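Local coordinates for structural PPIase-like protein L605 (Mimivirus, PDB 2OSE) that probably acts as a cyclophilin-type peptidyl-prolyl cis-trans isomerase, a homotrimeric virion protein of a family that generally binds cyclosporin A, at residues Ala42-Phe47 against Val168-Val173. Residues are numbered along the deposited sequence; the frame is centred on the assembly and turned at random.
Sequences AGVENF and VVIGQV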
loop_
_atom_site.group_PDB
_atom_site.type_symbol
_atom_site.label_atom_id
_atom_site.label_comp_id
_atom_site.label_asym_id
_atom_site.label_seq_id
_atom_site.Cartn_x
_atom_site.Cartn_y
_atom_site.Cartn_z
ATOM N N ALA A 42 -14.911 -27.832 6.934
ATOM C CA ALA A 42 -13.673 -27.449 7.623
ATOM C C ALA A 42 -13.475 -25.919 7.675
ATOM O O ALA A 42 -12.908 -25.408 8.614
ATOM C CB ALA A 42 -12.432 -28.113 6.927
ATOM N N GLY A 43 -13.919 -25.224 6.640
ATOM C CA GLY A 43 -13.771 -23.758 6.580
ATOM C C GLY A 43 -14.743 -23.042 7.506
ATOM O O GLY A 43 -14.391 -22.042 8.119
ATOM N N VAL A 44 -15.959 -23.563 7.589
ATOM C CA VAL A 44 -16.984 -23.124 8.572
ATOM C C VAL A 44 -16.537 -23.354 10.020
ATOM O O VAL A 44 -16.631 -22.442 10.866
ATOM C CB VAL A 44 -18.347 -23.786 8.270
ATOM C CG1 VAL A 44 -19.362 -23.564 9.439
ATOM C CG2 VAL A 44 -18.882 -23.216 6.989
ATOM N N GLU A 45 -16.041 -24.558 10.319
ATOM C CA GLU A 45 -15.563 -24.823 11.678
ATOM C C GLU A 45 -14.389 -23.943 12.086
ATOM O O GLU A 45 -14.343 -23.456 13.212
ATOM C CB GLU A 45 -15.277 -26.335 11.927
ATOM C CG GLU A 45 -16.528 -27.212 11.888
ATOM C CD GLU A 45 -17.595 -26.891 12.969
ATOM O OE1 GLU A 45 -17.272 -26.386 14.069
ATOM O OE2 GLU A 45 -18.782 -27.171 12.699
ATOM N N ASN A 46 -13.461 -23.696 11.159
ATOM C CA ASN A 46 -12.366 -22.791 11.463
ATOM C C ASN A 46 -12.905 -21.385 11.748
ATOM O O ASN A 46 -12.507 -20.767 12.710
ATOM C CB ASN A 46 -11.366 -22.749 10.295
ATOM C CG ASN A 46 -10.150 -21.873 10.585
ATOM O OD1 ASN A 46 -9.487 -22.020 11.626
ATOM N ND2 ASN A 46 -9.836 -20.962 9.646
ATOM N N PHE A 47 -13.825 -20.903 10.917
ATOM C CA PHE A 47 -14.435 -19.589 11.150
ATOM C C PHE A 47 -15.104 -19.527 12.520
ATOM O O PHE A 47 -14.807 -18.637 13.319
ATOM C CB PHE A 47 -15.435 -19.225 10.049
ATOM C CG PHE A 47 -15.930 -17.794 10.139
ATOM C CD1 PHE A 47 -15.252 -16.765 9.475
ATOM C CD2 PHE A 47 -17.071 -17.473 10.895
ATOM C CE1 PHE A 47 -15.682 -15.434 9.568
ATOM C CE2 PHE A 47 -17.517 -16.137 10.996
ATOM C CZ PHE A 47 -16.832 -15.122 10.322
ATOM N N VAL A 168 -15.465 -18.743 -1.932
ATOM C CA VAL A 168 -16.584 -19.641 -1.573
ATOM C C VAL A 168 -17.482 -19.124 -0.426
ATOM O O VAL A 168 -17.016 -18.907 0.688
ATOM C CB VAL A 168 -16.052 -21.080 -1.257
ATOM C CG1 VAL A 168 -15.128 -21.059 -0.039
ATOM C CG2 VAL A 168 -17.236 -22.082 -1.010
ATOM N N VAL A 169 -18.768 -18.953 -0.734
ATOM C CA VAL A 169 -19.776 -18.487 0.216
ATOM C C VAL A 169 -20.070 -19.547 1.289
ATOM O O VAL A 169 -20.442 -20.692 0.971
ATOM C CB VAL A 169 -21.073 -18.095 -0.510
ATOM C CG1 VAL A 169 -22.210 -17.669 0.488
ATOM C CG2 VAL A 169 -20.800 -16.991 -1.480
ATOM N N ILE A 170 -19.911 -19.147 2.543
ATOM C CA ILE A 170 -20.113 -20.017 3.705
ATOM C C ILE A 170 -21.144 -19.459 4.716
ATOM O O ILE A 170 -21.374 -20.089 5.750
ATOM C CB ILE A 170 -18.791 -20.312 4.467
ATOM C CG1 ILE A 170 -18.105 -19.020 4.947
ATOM C CG2 ILE A 170 -17.783 -21.178 3.607
ATOM C CD1 ILE A 170 -17.231 -19.292 6.132
ATOM N N GLY A 171 -21.773 -18.311 4.410
ATOM C CA GLY A 171 -22.685 -17.705 5.366
ATOM C C GLY A 171 -23.335 -16.445 4.866
ATOM O O GLY A 171 -23.018 -15.973 3.769
ATOM N N GLN A 172 -24.233 -15.876 5.688
ATOM C CA GLN A 172 -24.921 -14.607 5.373
ATOM C C GLN A 172 -25.067 -13.809 6.666
ATOM O O GLN A 172 -25.247 -14.379 7.713
ATOM C CB GLN A 172 -26.334 -14.860 4.829
ATOM C CG GLN A 172 -27.244 -15.562 5.867
ATOM C CD GLN A 172 -28.675 -15.770 5.386
ATOM O OE1 GLN A 172 -29.452 -14.807 5.236
ATOM N NE2 GLN A 172 -29.042 -17.033 5.156
ATOM N N VAL A 173 -25.089 -12.495 6.544
ATOM C CA VAL A 173 -25.380 -11.577 7.623
ATOM C C VAL A 173 -26.889 -11.551 7.809
ATOM O O VAL A 173 -27.602 -11.250 6.862
ATOM C CB VAL A 173 -24.845 -10.144 7.281
ATOM C CG1 VAL A 173 -25.271 -9.131 8.360
ATOM C CG2 VAL A 173 -23.294 -10.155 7.150
#
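Ile170 alone carries the strand side of this contact, and it sits in a classic beta bulge. Ile170 and Gly171 both form backbone hydrogen bonds with Leu129 of strand 128-135. The bond from CA to CB of Ile170 points toward helix 41-52, and its side chain meets Gly43, Val44 and Phe47. No hydrogen bond crosses between the two segments, and the touching side chains are apolar.

The closest touch is Val44 CG2 on Ile170 CB, at 3.8 Å. The same methyl lies 4.1 Å from Ile170 CG2, so one valine branch meets the base of the isoleucine. The two side chains pass alongside each other in opposite directions. The second isoleucine branch goes further along the helix. CG1 sits between the backbone N and the carbonyl carbon (chi1 58°), and it carries CD1 to 4.3 Å from Phe47 CB. CD1 approaches the Phe47 ring obliquely. CD1 also lies 4.4 Å from Gly43 O, the carbonyl that accepts the helix bond from Phe47 N at 3.1 Å. Gly43 has no side chain on the face turned to the strand.

The segment axes come within 9.4 Å and lie 45° apart. Leu35 of strand 26-35 touches Val44, Phe47 and Ile170, and Leu129 touches Phe47 and Ile170. Phe147 meets the Phe47 ring edge-to-face. The contact is buried near the centre of the chain. It seats helix 41-52 against the antiparallel sheet, as in the cyclophilin fold, where a beta barrel is closed by helices at its ends.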